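Local coordinates for protein 2,3-dihydroxybenzoate-AMP ligase (Mycobacterium smegmatis, PDB 5KEI) that belongs to the AMP-binding enzyme family of the ANL clan, with a large N-terminal part followed by a smaller C-terminal domain, at residues N104-F108 and V277-D281; V100-N104 and V147-T151; R242-D246 and G268-A274; I62-D66 and A274-F278. Residues are numbered along the deposited sequence.

In the fold
All four contacts lie in the AMP-binding enzyme part of the chain. Contact 4 pairs strands 62-65 and 275-278 of the nine-stranded sheet. Contact 1 takes up the end of strand 275-278 and shares V277 and F278 with contact 4; the two centres are about 9 Å apart. A probable hydrogen bond from A106 N to D66 OD2 (2.7 Å) also joins them. Contact 2 belongs to the other large sheet and shares N104 with contact 1, so the chain from V100 to F108 leads from that sheet to the end of strand 275-278. Contact 3 sits at the beginning of strand 275-278 and shares A274 with contact 4; their centres are about 11 Å apart. Contacts 2 and 3 are farthest apart, at about 26 Å between centres.

Contact 1: N104-F108 and V277-D281; sequences NTAEF and VFTTD
Segment 104-108 runs as an extended loop through N104 and T105, then turns into the helix that continues past F108. Segment 277-281 is the end of a strand, V277-F278, followed by loop. The backbones come closest at N104 and F278, with CA atoms 5.3 Å apart. The turn is held by F108 N to T105 O (2.9 Å) and by a capping bond from E107 N to T105 OG1 (3.0 Å). Within segment 277-281, T279 OG1 accepts from D281 N (3.0 Å), an ST turn.

F278, chi1 m, lies against the turn. T105 O sits over one ring face, 3.5 Å from F278 CD2. N104 O is 3.5 Å from F278 CB. A106 CA is 4.0 Å from F278 CD1. F108, chi1 t, meets the ring obliquely, CD2 to F278 CE2 at 3.9 Å. N104, chi1 m, points its amide at the loop: ND2 donates to T279 O at 3.3 Å. The amide also bonds L253 O through ND2 and A255 N through OD1.

The contact joins the loop between strand 97-101 of one large sheet and helix 107-117 to the end of strand 275-278 of the other. One asparagine amide ties together backbone groups of separate loops.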
loop_
_atom_site.group_PDB
_atom_site.type_symbol
_atom_site.label_atom_id
_atom_site.label_comp_id
_atom_site.label_asym_id
_atom_site.label_seq_id
_atom_site.Cartn_x
_atom_site.Cartn_y
_atom_site.Cartn_z
ATOM N N ASN A 104 -9.359 11.593 -8.000
ATOM C CA ASN A 104 -9.151 10.930 -9.293
ATOM C C ASN A 104 -9.370 11.856 -10.484
ATOM O O ASN A 104 -10.464 11.947 -11.031
ATOM C CB ASN A 104 -10.061 9.716 -9.427
ATOM C CG ASN A 104 -9.553 8.539 -8.643
ATOM O OD1 ASN A 104 -8.652 8.674 -7.794
ATOM N ND2 ASN A 104 -10.109 7.368 -8.926
ATOM N N THR A 105 -8.280 12.503 -10.876
ATOM C CA THR A 105 -8.220 13.547 -11.887
ATOM C C THR A 105 -7.045 13.208 -12.802
ATOM O O THR A 105 -6.102 12.547 -12.363
ATOM C CB THR A 105 -8.025 14.970 -11.223
ATOM O OG1 THR A 105 -7.627 15.926 -12.203
ATOM C CG2 THR A 105 -6.936 14.955 -10.095
ATOM N N ALA A 106 -7.081 13.645 -14.060
ATOM C CA ALA A 106 -5.898 13.512 -14.913
ATOM C C ALA A 106 -4.708 14.174 -14.234
ATOM O O ALA A 106 -3.576 13.723 -14.370
ATOM C CB ALA A 106 -6.131 14.125 -16.281
ATOM N N GLU A 107 -4.983 15.228 -13.474
ATOM C CA GLU A 107 -3.950 15.982 -12.778
ATOM C C GLU A 107 -3.149 15.116 -11.789
ATOM O O GLU A 107 -2.026 15.471 -11.405
ATOM C CB GLU A 107 -4.584 17.178 -12.059
ATOM C CG GLU A 107 -3.619 18.296 -11.726
ATOM C CD GLU A 107 -2.933 18.890 -12.954
ATOM O OE1 GLU A 107 -3.514 18.843 -14.064
ATOM O OE2 GLU A 107 -1.804 19.403 -12.808
ATOM N N PHE A 108 -3.717 13.980 -11.385
ATOM C CA PHE A 108 -3.015 13.067 -10.482
ATOM C C PHE A 108 -1.732 12.577 -11.161
ATOM O O PHE A 108 -0.676 12.479 -10.522
ATOM C CB PHE A 108 -3.928 11.887 -10.064
ATOM C CG PHE A 108 -3.210 10.792 -9.305
ATOM C CD1 PHE A 108 -3.089 10.844 -7.926
ATOM C CD2 PHE A 108 -2.648 9.719 -9.975
ATOM C CE1 PHE A 108 -2.426 9.849 -7.238
ATOM C CE2 PHE A 108 -1.978 8.718 -9.289
ATOM C CZ PHE A 108 -1.872 8.777 -7.921
ATOM N N VAL A 277 -8.467 6.167 -17.745
ATOM C CA VAL A 277 -9.591 7.059 -17.458
ATOM C C VAL A 277 -9.853 7.182 -15.965
ATOM O O VAL A 277 -10.149 6.189 -15.321
ATOM C CB VAL A 277 -10.892 6.559 -18.106
ATOM C CG1 VAL A 277 -12.030 7.461 -17.706
ATOM C CG2 VAL A 277 -10.748 6.462 -19.640
ATOM N N PHE A 278 -9.759 8.394 -15.419
ATOM C CA PHE A 278 -10.057 8.651 -14.004
ATOM C C PHE A 278 -11.543 8.963 -13.802
ATOM O O PHE A 278 -12.157 9.629 -14.639
ATOM C CB PHE A 278 -9.218 9.821 -13.470
ATOM C CG PHE A 278 -7.739 9.556 -13.448
ATOM C CD1 PHE A 278 -6.987 9.665 -14.599
ATOM C CD2 PHE A 278 -7.106 9.195 -12.275
ATOM C CE1 PHE A 278 -5.640 9.410 -14.582
ATOM C CE2 PHE A 278 -5.744 8.945 -12.254
ATOM C CZ PHE A 278 -5.015 9.053 -13.404
ATOM N N THR A 279 -12.122 8.486 -12.700
ATOM C CA THR A 279 -13.495 8.850 -12.358
ATOM C C THR A 279 -13.643 9.123 -10.874
ATOM O O THR A 279 -12.994 8.504 -10.036
ATOM C CB THR A 279 -14.547 7.760 -12.757
ATOM O OG1 THR A 279 -15.850 8.183 -12.321
ATOM C CG2 THR A 279 -14.228 6.379 -12.132
ATOM N N THR A 280 -14.534 10.053 -10.580
ATOM C CA THR A 280 -14.816 10.520 -9.236
ATOM C C THR A 280 -15.948 9.699 -8.653
ATOM O O THR A 280 -16.129 9.600 -7.431
ATOM C CB THR A 280 -15.191 12.023 -9.274
ATOM O OG1 THR A 280 -14.050 12.782 -9.703
ATOM C CG2 THR A 280 -15.651 12.521 -7.920
ATOM N N ASP A 281 -16.704 9.085 -9.554
ATOM C CA ASP A 281 -17.900 8.370 -9.169
ATOM C C ASP A 281 -17.940 6.973 -9.784
ATOM O O ASP A 281 -18.354 6.800 -10.939
ATOM C CB ASP A 281 -19.128 9.179 -9.576
ATOM C CG ASP A 281 -20.398 8.699 -8.900
ATOM O OD1 ASP A 281 -20.336 7.755 -8.073
ATOM O OD2 ASP A 281 -21.458 9.299 -9.183
#

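Contact 2: V100-N104 and V147-T151; sequences VQLPN and VVADT
This is a pair of neighbouring parallel strands, 97-101 and 145-149, in the seven-stranded mixed sheet. The chain between them includes strand 121-124, which flanks 97-101 on its other side. The end-to-end directions of 100-103 and 147-151 differ by 24°, and the two segments separate after Q101.

V147 bridges V100, CA to CA 5.0 Å. Its carbonyl accepts from Q101 N at 3.1 Å, with an angle of 158° at the hydrogen. V147 and V100, both with chi1 t, point to the same face of the sheet. V147 CG1 also meets L102 CD2 at 3.9 Å.

V148 lies beside Q101, CA to CA 5.3 Å, and both side chains lie on the other face. V148 CA is 3.7 Å from Q101 O. The Q101 side chain, extended through chi1 and chi2 (both t), sends its NE2 to the L126 and H129 carbonyls. L102 is m,t, and its CD2 reaches 3.8 Å from V148 C.

A149 closes the strand. Its CB packs on L102 CD2 at 4.2 Å and on the proline ring that follows. D150 carries the chain into a loop, and T151 there is poorly ordered. By then the first segment has turned toward the helix that starts beyond N104. The closest apolar approach between the segments is P103 CD to A149 CB, 3.6 Å.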
loop_
_atom_site.group_PDB
_atom_site.type_symbol
_atom_site.label_atom_id
_atom_site.label_comp_id
_atom_site.label_asym_id
_atom_site.label_seq_id
_atom_site.Cartn_x
_atom_site.Cartn_y
_atom_site.Cartn_z
ATOM N N VAL A 100 1.180 13.599 -0.672
ATOM C CA VAL A 100 0.236 13.813 -1.767
ATOM C C VAL A 100 -1.157 13.226 -1.470
ATOM O O VAL A 100 -1.285 12.053 -1.098
ATOM C CB VAL A 100 0.772 13.203 -3.074
ATOM C CG1 VAL A 100 -0.184 13.473 -4.225
ATOM C CG2 VAL A 100 2.151 13.742 -3.366
ATOM N N GLN A 101 -2.188 14.051 -1.637
ATOM C CA GLN A 101 -3.572 13.630 -1.437
ATOM C C GLN A 101 -4.474 14.285 -2.479
ATOM O O GLN A 101 -4.990 15.378 -2.269
ATOM C CB GLN A 101 -4.052 13.973 -0.021
ATOM C CG GLN A 101 -5.483 13.505 0.274
ATOM C CD GLN A 101 -5.903 13.685 1.730
ATOM O OE1 GLN A 101 -5.907 14.800 2.273
ATOM N NE2 GLN A 101 -6.260 12.577 2.369
ATOM N N LEU A 102 -4.657 13.610 -3.607
ATOM C CA LEU A 102 -5.416 14.155 -4.720
ATOM C C LEU A 102 -6.568 13.239 -5.161
ATOM O O LEU A 102 -6.441 12.011 -5.139
ATOM C CB LEU A 102 -4.490 14.413 -5.909
ATOM C CG LEU A 102 -3.423 15.499 -5.767
ATOM C CD1 LEU A 102 -2.588 15.536 -7.028
ATOM C CD2 LEU A 102 -4.094 16.837 -5.547
ATOM N N PRO A 103 -7.690 13.844 -5.584
ATOM C CA PRO A 103 -8.836 13.137 -6.167
ATOM C C PRO A 103 -8.473 12.447 -7.485
ATOM O O PRO A 103 -7.399 12.701 -8.012
ATOM C CB PRO A 103 -9.846 14.257 -6.405
ATOM C CG PRO A 103 -8.999 15.499 -6.537
ATOM C CD PRO A 103 -7.898 15.304 -5.557
ATOM N N ASN A 104 -9.359 11.593 -8.000
ATOM C CA ASN A 104 -9.151 10.930 -9.293
ATOM C C ASN A 104 -9.370 11.856 -10.484
ATOM O O ASN A 104 -10.464 11.947 -11.031
ATOM C CB ASN A 104 -10.061 9.716 -9.427
ATOM C CG ASN A 104 -9.553 8.539 -8.643
ATOM O OD1 ASN A 104 -8.652 8.674 -7.794
ATOM N ND2 ASN A 104 -10.109 7.368 -8.926
ATOM N N VAL A 147 0.663 18.389 -1.198
ATOM C CA VAL A 147 -0.181 18.716 -2.343
ATOM C C VAL A 147 -1.610 18.256 -2.073
ATOM O O VAL A 147 -1.836 17.098 -1.728
ATOM C CB VAL A 147 0.341 18.078 -3.632
ATOM C CG1 VAL A 147 -0.575 18.415 -4.805
ATOM C CG2 VAL A 147 1.787 18.538 -3.901
ATOM N N VAL A 148 -2.565 19.178 -2.197
ATOM C CA VAL A 148 -3.974 18.879 -1.964
ATOM C C VAL A 148 -4.882 19.544 -2.974
ATOM O O VAL A 148 -4.459 20.436 -3.710
ATOM C CB VAL A 148 -4.442 19.330 -0.569
ATOM C CG1 VAL A 148 -4.015 18.334 0.495
ATOM C CG2 VAL A 148 -3.949 20.750 -0.276
ATOM N N ALA A 149 -6.138 19.105 -2.992
ATOM C CA ALA A 149 -7.186 19.744 -3.787
ATOM C C ALA A 149 -8.325 20.238 -2.879
ATOM O O ALA A 149 -8.497 19.742 -1.761
ATOM C CB ALA A 149 -7.708 18.791 -4.835
ATOM N N ASP A 150 -9.100 21.215 -3.349
ATOM C CA ASP A 150 -10.109 21.841 -2.487
ATOM C C ASP A 150 -11.378 20.984 -2.338
ATOM O O ASP A 150 -12.301 21.357 -1.614
ATOM C CB ASP A 150 -10.465 23.251 -2.993
ATOM C CG ASP A 150 -10.855 23.276 -4.464
ATOM O OD1 ASP A 150 -10.923 22.186 -5.089
ATOM O OD2 ASP A 150 -11.102 24.396 -4.986
ATOM N N THR A 151 -11.416 19.832 -3.005
ATOM C CA THR A 151 -12.516 18.887 -2.818
ATOM C C THR A 151 -12.026 17.472 -2.513
ATOM O O THR A 151 -10.948 17.059 -2.950
ATOM C CB THR A 151 -13.436 18.835 -4.047
ATOM O OG1 THR A 151 -14.574 18.011 -3.752
ATOM C CG2 THR A 151 -12.687 18.297 -5.274
#

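Contact 3: R242-D246 and G268-A274; sequences RLTAD and GAMTVGA
A loop packs on the end of a helix and the turn after it, without a hydrogen bond between the two segments. Segment 242-246 is the loop; R242, at phi 64°, belongs to the Schellman motif that ends the preceding helix. Segment 268-274 is the last turn of a helix, then V272, G273 (phi 69°) and A274. A245 and A274 come closest, CA to CA 4.0 Å.

L243 and V272 are the main side chains. L243 is m,t and points toward the helix: its CD1 lies 3.8 Å from A269 N, 4.1 Å from G268 C and 4.4 Å from A269 CB. V272, chi1 m, faces back. Its CG1 is 3.3 Å from L243 O, and its CG2 is 3.8 Å from L243 CB. T244, chi1 p, turns its side chain away, and its OG1 accepts from D246 N at 3.3 Å, an ST turn. Its carbonyl stays at the interface, T244 O to A274 CB 3.3 Å. A245 CA lies 3.3 Å from V272 O and makes a CA-H...O contact with G273 O at 3.5 Å. T271, chi1 p, donates OG1 to G268 O at a very short 2.5 Å.

The contact places the loop between helix 227-240 and strand 248-251 against the end of helix 265-271, just before strand 275-278.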
loop_
_atom_site.group_PDB
_atom_site.type_symbol
_atom_site.label_atom_id
_atom_site.label_comp_id
_atom_site.label_asym_id
_atom_site.label_seq_id
_atom_site.Cartn_x
_atom_site.Cartn_y
_atom_site.Cartn_z
ATOM N N ARG A 242 -2.080 -8.896 -19.931
ATOM C CA ARG A 242 -2.090 -8.844 -21.390
ATOM C C ARG A 242 -2.568 -7.486 -21.925
ATOM O O ARG A 242 -3.229 -7.414 -22.963
ATOM C CB ARG A 242 -2.964 -9.983 -21.951
ATOM C CG ARG A 242 -2.697 -11.356 -21.312
ATOM C CD ARG A 242 -1.861 -12.268 -22.212
ATOM N NE ARG A 242 -1.494 -13.527 -21.551
ATOM C CZ ARG A 242 -0.673 -14.449 -22.062
ATOM N NH1 ARG A 242 -0.125 -14.281 -23.264
ATOM N NH2 ARG A 242 -0.403 -15.552 -21.371
ATOM N N LEU A 243 -2.231 -6.412 -21.212
ATOM C CA LEU A 243 -2.593 -5.053 -21.631
ATOM C C LEU A 243 -1.895 -4.665 -22.945
ATOM O O LEU A 243 -0.712 -4.942 -23.136
ATOM C CB LEU A 243 -2.230 -4.031 -20.544
ATOM C CG LEU A 243 -2.967 -4.011 -19.195
ATOM C CD1 LEU A 243 -2.585 -2.753 -18.370
ATOM C CD2 LEU A 243 -4.480 -4.117 -19.360
ATOM N N THR A 244 -2.635 -4.029 -23.846
ATOM C CA THR A 244 -2.045 -3.498 -25.073
ATOM C C THR A 244 -2.388 -2.011 -25.198
ATOM O O THR A 244 -3.188 -1.484 -24.418
ATOM C CB THR A 244 -2.535 -4.263 -26.345
ATOM O OG1 THR A 244 -3.920 -3.992 -26.577
ATOM C CG2 THR A 244 -2.322 -5.782 -26.218
ATOM N N ALA A 245 -1.794 -1.339 -26.182
ATOM C CA ALA A 245 -2.104 0.067 -26.445
ATOM C C ALA A 245 -3.590 0.306 -26.744
ATOM O O ALA A 245 -4.050 1.446 -26.741
ATOM C CB ALA A 245 -1.257 0.584 -27.592
ATOM N N ASP A 246 -4.337 -0.766 -26.987
ATOM C CA ASP A 246 -5.769 -0.664 -27.271
ATOM C C ASP A 246 -6.629 -0.701 -26.001
ATOM O O ASP A 246 -7.810 -0.379 -26.045
ATOM C CB ASP A 246 -6.218 -1.794 -28.208
ATOM C CG ASP A 246 -5.503 -1.767 -29.555
ATOM O OD1 ASP A 246 -5.309 -0.661 -30.124
ATOM O OD2 ASP A 246 -5.128 -2.864 -30.041
ATOM N N GLY A 268 1.073 0.504 -15.122
ATOM C CA GLY A 268 1.168 -0.653 -15.985
ATOM C C GLY A 268 0.543 -0.292 -17.314
ATOM O O GLY A 268 1.113 -0.569 -18.359
ATOM N N ALA A 269 -0.615 0.362 -17.265
ATOM C CA ALA A 269 -1.249 0.860 -18.476
ATOM C C ALA A 269 -0.267 1.736 -19.273
ATOM O O ALA A 269 -0.195 1.624 -20.491
ATOM C CB ALA A 269 -2.521 1.636 -18.136
ATOM N N MET A 270 0.516 2.575 -18.591
ATOM C CA MET A 270 1.427 3.472 -19.294
ATOM C C MET A 270 2.621 2.732 -19.897
ATOM O O MET A 270 3.214 3.205 -20.856
ATOM C CB MET A 270 1.912 4.589 -18.370
ATOM C CG MET A 270 0.915 5.730 -18.187
ATOM S SD MET A 270 1.510 6.966 -17.007
ATOM C CE MET A 270 2.764 7.791 -17.954
ATOM N N THR A 271 2.975 1.574 -19.356
ATOM C CA THR A 271 4.070 0.818 -19.944
ATOM C C THR A 271 3.721 0.229 -21.311
ATOM O O THR A 271 4.632 -0.131 -22.065
ATOM C CB THR A 271 4.535 -0.342 -19.041
ATOM O OG1 THR A 271 3.439 -1.229 -18.810
ATOM C CG2 THR A 271 5.086 0.173 -17.715
ATOM N N VAL A 272 2.427 0.109 -21.633
ATOM C CA VAL A 272 2.021 -0.413 -22.955
ATOM C C VAL A 272 1.346 0.626 -23.860
ATOM O O VAL A 272 0.801 0.277 -24.911
ATOM C CB VAL A 272 1.037 -1.621 -22.859
ATOM C CG1 VAL A 272 1.701 -2.854 -22.213
ATOM C CG2 VAL A 272 -0.272 -1.213 -22.170
ATOM N N GLY A 273 1.359 1.892 -23.453
ATOM C CA GLY A 273 0.735 2.934 -24.254
ATOM C C GLY A 273 -0.783 2.860 -24.324
ATOM O O GLY A 273 -1.390 3.340 -25.281
ATOM N N ALA A 274 -1.392 2.277 -23.293
ATOM C CA ALA A 274 -2.847 2.233 -23.173
ATOM C C ALA A 274 -3.420 3.526 -22.596
ATOM O O ALA A 274 -2.692 4.348 -22.042
ATOM C CB ALA A 274 -3.268 1.049 -22.313
#

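Contact 4: I62-D66 and A274-F278; sequences IAVID and ATTVF
Backbone pairing dominates. Strands 62-65 and 275-278 are parallel neighbours in the nine-stranded mixed sheet, their axes 4.6 Å apart at closest approach and 9° apart in direction. Strand 70-72 lies antiparallel on the far side of 62-65, and 248-251 parallel beyond 275-278. The register is A63-T275, V64-T276, I65-V277 and D66-F278, with CA separations of 4.6 to 5.0 Å. T276 N donates to A63 O (3.0 Å), and I65 N to T276 O (2.7 Å). F278 N then donates to I65 O (2.8 Å). CA-H...O contacts support these bonds: V64 CA to T276 O 3.2 Å, V277 CA to I65 O 3.4 Å. A63 (psi -50°) and V64 both face H71, a classic beta bulge.

Apolar contacts occur on both faces. V64 and T276, both m, share one; V64 CG1 meets the edge of the F278 ring at CE1, 4.0 Å. I65 and V277 share the other. I65, which is m,t, puts CB 4.0 Å from V277 CG2 and CD1 3.7 Å from T275 CG2.

A water donates to A63 O (2.7 Å) and A274 O (2.9 Å), and accepts from T276 OG1 (2.9 Å). Y73 OH also bonds A274 O. D66 turns its carboxylate to H69 N, D68 N and A106 N.

The pairing is therefore made by main-chain groups. The water links three polar atoms near the strand start, and the D66 carboxylate binds backbone amides at its end.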
loop_
_atom_site.group_PDB
_atom_site.type_symbol
_atom_site.label_atom_id
_atom_site.label_comp_id
_atom_site.label_asym_id
_atom_site.label_seq_id
_atom_site.Cartn_x
_atom_site.Cartn_y
_atom_site.Cartn_z
ATOM N N ILE A 62 -3.769 8.771 -26.539
ATOM C CA ILE A 62 -4.295 9.400 -25.341
ATOM C C ILE A 62 -3.732 8.693 -24.113
ATOM O O ILE A 62 -3.806 7.475 -24.010
ATOM C CB ILE A 62 -5.824 9.353 -25.313
ATOM C CG1 ILE A 62 -6.395 9.967 -26.591
ATOM C CG2 ILE A 62 -6.341 10.083 -24.100
ATOM C CD1 ILE A 62 -6.029 11.417 -26.766
ATOM N N ALA A 63 -3.149 9.448 -23.191
ATOM C CA ALA A 63 -2.518 8.843 -22.027
ATOM C C ALA A 63 -3.487 8.782 -20.851
ATOM O O ALA A 63 -3.656 7.730 -20.238
ATOM C CB ALA A 63 -1.255 9.609 -21.639
ATOM N N VAL A 64 -4.124 9.910 -20.548
ATOM C CA VAL A 64 -5.000 10.012 -19.396
ATOM C C VAL A 64 -6.275 10.772 -19.775
ATOM O O VAL A 64 -6.239 11.660 -20.622
ATOM C CB VAL A 64 -4.284 10.705 -18.228
ATOM C CG1 VAL A 64 -3.158 9.817 -17.677
ATOM C CG2 VAL A 64 -3.716 12.048 -18.677
ATOM N N ILE A 65 -7.409 10.393 -19.183
ATOM C CA ILE A 65 -8.688 11.070 -19.433
ATOM C C ILE A 65 -9.427 11.301 -18.120
ATOM O O ILE A 65 -9.378 10.454 -17.235
ATOM C CB ILE A 65 -9.629 10.259 -20.371
ATOM C CG1 ILE A 65 -8.902 9.752 -21.615
ATOM C CG2 ILE A 65 -10.819 11.089 -20.785
ATOM C CD1 ILE A 65 -9.843 9.171 -22.658
ATOM N N ASP A 66 -10.085 12.449 -17.979
ATOM C CA ASP A 66 -11.085 12.626 -16.924
ATOM C C ASP A 66 -12.254 13.392 -17.520
ATOM O O ASP A 66 -12.278 13.638 -18.728
ATOM C CB ASP A 66 -10.523 13.321 -15.661
ATOM C CG ASP A 66 -9.946 14.721 -15.924
ATOM O OD1 ASP A 66 -10.461 15.458 -16.788
ATOM O OD2 ASP A 66 -8.971 15.098 -15.229
ATOM N N ALA A 274 -1.392 2.277 -23.293
ATOM C CA ALA A 274 -2.847 2.233 -23.173
ATOM C C ALA A 274 -3.420 3.526 -22.596
ATOM O O ALA A 274 -2.692 4.348 -22.042
ATOM C CB ALA A 274 -3.268 1.049 -22.313
ATOM N N THR A 275 -4.732 3.700 -22.723
ATOM C CA THR A 275 -5.401 4.877 -22.167
ATOM C C THR A 275 -5.876 4.610 -20.734
ATOM O O THR A 275 -6.368 3.522 -20.419
ATOM C CB THR A 275 -6.611 5.296 -23.041
ATOM O OG1 THR A 275 -6.194 5.442 -24.406
ATOM C CG2 THR A 275 -7.235 6.603 -22.542
ATOM N N THR A 276 -5.729 5.603 -19.864
ATOM C CA THR A 276 -6.260 5.512 -18.512
ATOM C C THR A 276 -7.329 6.581 -18.293
ATOM O O THR A 276 -7.127 7.755 -18.622
ATOM C CB THR A 276 -5.134 5.660 -17.464
ATOM O OG1 THR A 276 -4.294 4.494 -17.500
ATOM C CG2 THR A 276 -5.712 5.832 -16.073
ATOM N N VAL A 277 -8.467 6.167 -17.745
ATOM C CA VAL A 277 -9.591 7.059 -17.458
ATOM C C VAL A 277 -9.853 7.182 -15.965
ATOM O O VAL A 277 -10.149 6.189 -15.321
ATOM C CB VAL A 277 -10.892 6.559 -18.106
ATOM C CG1 VAL A 277 -12.030 7.461 -17.706
ATOM C CG2 VAL A 277 -10.748 6.462 -19.640
ATOM N N PHE A 278 -9.759 8.394 -15.419
ATOM C CA PHE A 278 -10.057 8.651 -14.004
ATOM C C PHE A 278 -11.543 8.963 -13.802
ATOM O O PHE A 278 -12.157 9.629 -14.639
ATOM C CB PHE A 278 -9.218 9.821 -13.470
ATOM C CG PHE A 278 -7.739 9.556 -13.448
ATOM C CD1 PHE A 278 -6.987 9.665 -14.599
ATOM C CD2 PHE A 278 -7.106 9.195 -12.275
ATOM C CE1 PHE A 278 -5.640 9.410 -14.582
ATOM C CE2 PHE A 278 -5.744 8.945 -12.254
ATOM C CZ PHE A 278 -5.015 9.053 -13.404
HETATM O O HOH W 1 -2.292 5.550 -19.382
#